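Long-range contacts in cytidylyltransferase (Leptospira borgpetersenii serovar Hardjo-bovis, PDB 6OEW), which probably transfers nucleotidyl groups, as a magnesium-binding member of the cytidylyltransferase family with a GT-A-type fold: residues M120-F124 / I148-T152; G129-T135 / K182-Y188. All blocks are in the same frame, centred on the assembly; numbering follows the deposited sequence.

Contact 1: residues M120-F124 / I148-T152; sequences MVDLF and IEIFT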
loop_
_atom_site.group_PDB
_atom_site.type_symbol
_atom_site.label_atom_id
_atom_site.label_comp_id
_atom_site.label_asym_id
_atom_site.label_seq_id
_atom_site.Cartn_x
_atom_site.Cartn_y
_atom_site.Cartn_z
ATOM N N MET A 120 6.056 8.059 -8.623
ATOM C CA MET A 120 5.550 8.976 -7.615
ATOM C C MET A 120 6.667 9.434 -6.697
ATOM O O MET A 120 6.733 10.619 -6.345
ATOM C CB MET A 120 4.413 8.324 -6.815
ATOM C CG MET A 120 3.115 8.236 -7.617
ATOM S SD MET A 120 1.780 7.406 -6.691
ATOM C CE MET A 120 1.498 8.572 -5.361
ATOM N N VAL A 121 7.564 8.519 -6.314
ATOM C CA VAL A 121 8.682 8.929 -5.470
ATOM C C VAL A 121 9.571 9.906 -6.232
ATOM O O VAL A 121 10.026 10.911 -5.677
ATOM C CB VAL A 121 9.491 7.714 -4.977
ATOM C CG1 VAL A 121 10.719 8.214 -4.236
ATOM C CG2 VAL A 121 8.651 6.785 -4.041
ATOM N N ASP A 122 9.831 9.622 -7.521
ATOM C CA ASP A 122 10.662 10.519 -8.327
ATOM C C ASP A 122 10.063 11.918 -8.377
ATOM O O ASP A 122 10.779 12.921 -8.226
ATOM C CB ASP A 122 10.825 9.956 -9.747
ATOM C CG ASP A 122 11.907 8.891 -9.839
ATOM O OD1 ASP A 122 12.605 8.653 -8.825
ATOM O OD2 ASP A 122 12.055 8.290 -10.926
ATOM N N LEU A 123 8.745 12.007 -8.577
ATOM C CA LEU A 123 8.086 13.310 -8.573
ATOM C C LEU A 123 8.259 14.014 -7.227
ATOM O O LEU A 123 8.532 15.224 -7.178
ATOM C CB LEU A 123 6.597 13.139 -8.914
ATOM C CG LEU A 123 5.753 14.411 -9.122
ATOM C CD1 LEU A 123 6.180 15.188 -10.379
ATOM C CD2 LEU A 123 4.275 14.069 -9.205
ATOM N N PHE A 124 8.095 13.269 -6.125
ATOM C CA PHE A 124 8.243 13.835 -4.787
ATOM C C PHE A 124 9.652 14.378 -4.592
ATOM O O PHE A 124 9.842 15.539 -4.192
ATOM C CB PHE A 124 7.895 12.744 -3.742
ATOM C CG PHE A 124 7.644 13.251 -2.349
ATOM C CD1 PHE A 124 6.355 13.321 -1.859
ATOM C CD2 PHE A 124 8.692 13.630 -1.523
ATOM C CE1 PHE A 124 6.103 13.736 -0.526
ATOM C CE2 PHE A 124 8.453 14.078 -0.224
ATOM C CZ PHE A 124 7.151 14.119 0.270
ATOM N N ILE A 148 -1.171 4.552 -3.008
ATOM C CA ILE A 148 0.171 4.943 -2.603
ATOM C C ILE A 148 0.070 6.325 -1.995
ATOM O O ILE A 148 -0.532 7.226 -2.592
ATOM C CB ILE A 148 1.140 4.947 -3.805
ATOM C CG1 ILE A 148 1.250 3.538 -4.413
ATOM C CG2 ILE A 148 2.501 5.495 -3.374
ATOM C CD1 ILE A 148 1.841 3.495 -5.889
ATOM N N GLU A 149 0.639 6.490 -0.812
ATOM C CA GLU A 149 0.784 7.779 -0.163
ATOM C C GLU A 149 2.246 7.948 0.190
ATOM O O GLU A 149 2.902 6.989 0.606
ATOM C CB GLU A 149 -0.103 7.880 1.112
ATOM C CG GLU A 149 -1.564 7.703 0.777
ATOM C CD GLU A 149 -2.392 7.186 1.947
ATOM O OE1 GLU A 149 -1.924 6.266 2.656
ATOM O OE2 GLU A 149 -3.509 7.711 2.130
ATOM N N ILE A 150 2.768 9.149 -0.032
ATOM C CA ILE A 150 4.160 9.476 0.253
ATOM C C ILE A 150 4.186 10.746 1.078
ATOM O O ILE A 150 3.594 11.755 0.681
ATOM C CB ILE A 150 4.971 9.663 -1.044
ATOM C CG1 ILE A 150 4.768 8.431 -1.951
ATOM C CG2 ILE A 150 6.423 9.851 -0.689
ATOM C CD1 ILE A 150 5.451 8.577 -3.352
ATOM N N PHE A 151 4.890 10.718 2.207
ATOM C CA PHE A 151 5.006 11.934 2.992
ATOM C C PHE A 151 6.309 11.939 3.773
ATOM O O PHE A 151 6.944 10.899 3.977
ATOM C CB PHE A 151 3.808 12.108 3.927
ATOM C CG PHE A 151 3.397 10.840 4.628
ATOM C CD1 PHE A 151 4.023 10.454 5.803
ATOM C CD2 PHE A 151 2.392 10.041 4.111
ATOM C CE1 PHE A 151 3.640 9.277 6.463
ATOM C CE2 PHE A 151 2.013 8.874 4.748
ATOM C CZ PHE A 151 2.630 8.482 5.921
ATOM N N THR A 152 6.711 13.141 4.186
ATOM C CA THR A 152 7.952 13.332 4.922
ATOM C C THR A 152 7.785 12.875 6.363
ATOM O O THR A 152 6.680 12.849 6.911
ATOM C CB THR A 152 8.400 14.801 4.919
ATOM O OG1 THR A 152 7.443 15.619 5.604
ATOM C CG2 THR A 152 8.589 15.324 3.486
#
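With CG of Phe124 swung opposite its backbone N (chi1 -165°) and CG2 of Ile150 likewise set opposite its own N, the methyl comes to lie over one face of the ring: CG2 lies 4.0 Å from the centroid of the Phe124 ring, a CH-pi contact displaced toward the rim. At the edge of that ring, in its plane, CG2 of Thr152 sits 3.7 Å from CZ. The other branch of Ile150 runs to the helix, where CD1 touches CB of Met120 at 3.6 Å and reaches CG2 of Val121 at 3.7 Å. One turn before Phe124, the Met120 chain bends at its last torsion (chi3 66°), which turns CE back to within 3.8 Å of CG2 of Ile148; SD rests against the same isoleucine. No hydrogen bond crosses this interface. Thr152 uses its hydroxyl along the chain, as the N-cap of helix 153-162, bonding to the N of Leu155. Val103 and Leu134 on the neighbouring strands extend the apolar surface under the helix. Segment 120-124 of helix 114-126 runs at 30° to strand 149-152, their axes 9.6 Å apart, the layered helix-on-sheet packing of a Rossmann-like alpha/beta fold of the GT-A type.

Contact 2: residues G129-T135 / K182-Y188; sequences GRIEFLT and KFKFFEY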
loop_
_atom_site.group_PDB
_atom_site.type_symbol
_atom_site.label_atom_id
_atom_site.label_comp_id
_atom_site.label_asym_id
_atom_site.label_seq_id
_atom_site.Cartn_x
_atom_site.Cartn_y
_atom_site.Cartn_z
ATOM N N GLY A 129 10.798 20.135 -0.837
ATOM C CA GLY A 129 10.498 21.397 -0.205
ATOM C C GLY A 129 9.262 22.093 -0.730
ATOM O O GLY A 129 8.792 23.047 -0.098
ATOM N N ARG A 130 8.729 21.653 -1.871
ATOM C CA ARG A 130 7.440 22.129 -2.341
ATOM C C ARG A 130 6.333 21.125 -2.114
ATOM O O ARG A 130 5.166 21.466 -2.321
ATOM C CB ARG A 130 7.460 22.449 -3.846
ATOM C CG ARG A 130 8.699 23.006 -4.375
ATOM C CD ARG A 130 8.493 23.361 -5.841
ATOM N NE ARG A 130 9.673 24.028 -6.319
ATOM C CZ ARG A 130 10.562 23.476 -7.128
ATOM N NH1 ARG A 130 11.623 24.173 -7.487
ATOM N NH2 ARG A 130 10.369 22.241 -7.595
ATOM N N ILE A 131 6.666 19.887 -1.757
ATOM C CA ILE A 131 5.680 18.836 -1.514
ATOM C C ILE A 131 6.035 18.146 -0.211
ATOM O O ILE A 131 7.194 17.779 0.010
ATOM C CB ILE A 131 5.620 17.785 -2.643
ATOM C CG1 ILE A 131 5.344 18.433 -4.001
ATOM C CG2 ILE A 131 4.564 16.704 -2.312
ATOM C CD1 ILE A 131 5.232 17.449 -5.151
ATOM N N GLU A 132 5.049 17.972 0.654
ATOM C CA GLU A 132 5.262 17.145 1.827
ATOM C C GLU A 132 4.335 15.941 1.850
ATOM O O GLU A 132 4.571 15.019 2.642
ATOM C CB GLU A 132 5.090 17.967 3.109
ATOM C CG GLU A 132 3.756 18.641 3.249
ATOM C CD GLU A 132 3.732 19.621 4.417
ATOM O OE1 GLU A 132 4.631 19.544 5.290
ATOM O OE2 GLU A 132 2.816 20.467 4.466
ATOM N N PHE A 133 3.331 15.909 0.975
ATOM C CA PHE A 133 2.369 14.810 0.932
ATOM C C PHE A 133 1.912 14.607 -0.507
ATOM O O PHE A 133 1.340 15.519 -1.116
ATOM C CB PHE A 133 1.188 15.139 1.835
ATOM C CG PHE A 133 0.261 13.983 2.083
ATOM C CD1 PHE A 133 0.320 13.296 3.276
ATOM C CD2 PHE A 133 -0.690 13.619 1.143
ATOM C CE1 PHE A 133 -0.553 12.231 3.538
ATOM C CE2 PHE A 133 -1.571 12.560 1.388
ATOM C CZ PHE A 133 -1.495 11.861 2.570
ATOM N N LEU A 134 2.155 13.416 -1.044
ATOM C CA LEU A 134 1.730 13.049 -2.393
ATOM C C LEU A 134 0.877 11.786 -2.283
ATOM O O LEU A 134 1.304 10.805 -1.665
ATOM C CB LEU A 134 2.934 12.812 -3.312
ATOM C CG LEU A 134 2.642 12.393 -4.764
ATOM C CD1 LEU A 134 1.853 13.468 -5.506
ATOM C CD2 LEU A 134 3.876 11.981 -5.549
ATOM N N THR A 135 -0.320 11.810 -2.878
ATOM C CA THR A 135 -1.202 10.637 -2.873
ATOM C C THR A 135 -1.766 10.414 -4.268
ATOM O O THR A 135 -1.886 11.346 -5.065
ATOM C CB THR A 135 -2.364 10.792 -1.842
ATOM O OG1 THR A 135 -3.247 9.656 -1.901
ATOM C CG2 THR A 135 -3.182 12.047 -2.103
ATOM N N LYS A 182 -3.876 23.201 4.305
ATOM C CA LYS A 182 -2.912 23.385 5.381
ATOM C C LYS A 182 -1.561 22.724 5.105
ATOM O O LYS A 182 -0.618 22.930 5.878
ATOM C CB LYS A 182 -3.487 22.840 6.696
ATOM C CG LYS A 182 -4.733 23.589 7.177
ATOM C CD LYS A 182 -5.211 23.110 8.552
ATOM C CE LYS A 182 -6.414 23.908 9.026
ATOM N NZ LYS A 182 -6.054 25.327 9.270
ATOM N N PHE A 183 -1.434 21.951 4.034
ATOM C CA PHE A 183 -0.220 21.193 3.764
ATOM C C PHE A 183 0.229 21.394 2.322
ATOM O O PHE A 183 -0.540 21.834 1.464
ATOM C CB PHE A 183 -0.431 19.702 4.019
ATOM C CG PHE A 183 -0.882 19.388 5.406
ATOM C CD1 PHE A 183 0.041 19.197 6.417
ATOM C CD2 PHE A 183 -2.236 19.274 5.703
ATOM C CE1 PHE A 183 -0.377 18.900 7.707
ATOM C CE2 PHE A 183 -2.655 18.979 6.992
ATOM C CZ PHE A 183 -1.727 18.797 7.991
ATOM N N LYS A 184 1.493 21.061 2.064
ATOM C CA LYS A 184 2.011 21.069 0.694
ATOM C C LYS A 184 1.571 19.747 0.060
ATOM O O LYS A 184 2.330 18.786 -0.092
ATOM C CB LYS A 184 3.520 21.305 0.698
ATOM C CG LYS A 184 3.879 22.621 1.401
ATOM C CD LYS A 184 5.356 22.942 1.359
ATOM C CE LYS A 184 5.632 24.340 1.907
ATOM N NZ LYS A 184 7.065 24.674 1.765
ATOM N N PHE A 185 0.298 19.737 -0.343
ATOM C CA PHE A 185 -0.475 18.563 -0.729
ATOM C C PHE A 185 -0.571 18.478 -2.246
ATOM O O PHE A 185 -0.853 19.484 -2.903
ATOM C CB PHE A 185 -1.882 18.676 -0.121
ATOM C CG PHE A 185 -2.816 17.536 -0.471
ATOM C CD1 PHE A 185 -2.807 16.359 0.268
ATOM C CD2 PHE A 185 -3.739 17.669 -1.503
ATOM C CE1 PHE A 185 -3.679 15.317 -0.038
ATOM C CE2 PHE A 185 -4.620 16.636 -1.821
ATOM C CZ PHE A 185 -4.592 15.454 -1.084
ATOM N N PHE A 186 -0.344 17.284 -2.800
ATOM C CA PHE A 186 -0.415 17.083 -4.242
ATOM C C PHE A 186 -0.930 15.696 -4.558
ATOM O O PHE A 186 -0.770 14.764 -3.768
ATOM C CB PHE A 186 0.941 17.306 -4.898
ATOM C CG PHE A 186 1.337 18.718 -4.857
ATOM C CD1 PHE A 186 0.813 19.604 -5.776
ATOM C CD2 PHE A 186 2.124 19.197 -3.822
ATOM C CE1 PHE A 186 1.132 20.937 -5.707
ATOM C CE2 PHE A 186 2.458 20.532 -3.753
ATOM C CZ PHE A 186 1.957 21.402 -4.690
ATOM N N GLU A 187 -1.515 15.566 -5.748
ATOM C CA GLU A 187 -2.151 14.322 -6.152
ATOM C C GLU A 187 -1.602 13.826 -7.483
ATOM O O GLU A 187 -1.213 14.608 -8.352
ATOM C CB GLU A 187 -3.657 14.493 -6.254
ATOM C CG GLU A 187 -4.297 14.930 -4.941
ATOM C CD GLU A 187 -5.799 14.982 -5.057
ATOM O OE1 GLU A 187 -6.359 16.089 -5.215
ATOM O OE2 GLU A 187 -6.405 13.898 -5.033
ATOM N N TYR A 188 -1.634 12.517 -7.648
ATOM C CA TYR A 188 -1.051 11.867 -8.809
ATOM C C TYR A 188 -2.134 11.118 -9.577
ATOM O O TYR A 188 -2.690 10.131 -9.053
ATOM C CB TYR A 188 0.072 10.940 -8.362
ATOM C CG TYR A 188 0.897 10.402 -9.497
ATOM C CD1 TYR A 188 1.911 11.170 -10.073
ATOM C CD2 TYR A 188 0.636 9.150 -10.022
ATOM C CE1 TYR A 188 2.662 10.674 -11.133
ATOM C CE2 TYR A 188 1.371 8.646 -11.075
ATOM C CZ TYR A 188 2.384 9.408 -11.618
ATOM O OH TYR A 188 3.090 8.879 -12.650
#
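Phe183 meets Glu132 first: OE2 of the glutamate lies 3.4 Å from CB of Phe183, near the plane of the ring at its edge. The same oxygen accepts the N-H of Lys184 on its anti side, a little out of the carboxylate plane, in a nearly straight bond of 2.8 Å from Lys184 N to Glu132 OE2. Glu132 gets there because CG is wedged between its own N and carbonyl carbon (chi1 57°) and the chain then extends across to the other segment. Lys184, the centre of an inverse gamma turn, stretches its side chain back past the carbonyl of Arg130, and its NZ bonds to Gly129 O at 3.0 Å. Its own carbonyl oxygen is gripped twice, by Glu132 N in the carbonyl plane and by Phe133 N from a tilted direction. From Phe185 to Glu187 the two segments pair as parallel strands, at the outer end of the mixed sheet of this GT-A-type fold, with 185-187 as its last strand within the chain. Phe185 lies alongside Phe133 on one face, the rings slid apart with planes at 20° and CD1 of Phe185 3.6 Å from CD2 of Phe133; Val176 of helix 174-178 touches both. Phe186 turns to the other face, its N-H going to Phe133 O while its carbonyl takes the N-H of Thr135. Its ring crosses Ile131, modelled in two conformers, obliquely and puts its edge near the carbonyl oxygen of Arg130. The side chain of Glu187 returns to the Phe185 face, while its CA-H points across to Thr135 O; its carboxylate reaches the N of Gln139. Tyr188 N then binds that same Thr135 oxygen at 2.8 Å, and CB of Tyr188 approaches CD1 of Leu134 at 4.2 Å.

In the fold
Strands 149-152 and 133-135 are neighbours in one sheet, and backbone bonds such as Ile150 N to Leu134 O join contact 1 directly to contact 2. Contact 1 is the buried one, a helix laid on the sheet and held by apolar contacts without a hydrogen bond between its segments. Contact 2 is a pairing of strands within the sheet, carried by backbone hydrogen bonds, and it lies nearer the surface; a lysine and a glutamate supplement it just before the strands begin. Helix 114-126 serves both: Phe124 also packs against Leu134 and Ile131, and Met120 touches Tyr188. Along the chain the segments alternate, so the helix, the two inner strands and the edge strand interlock.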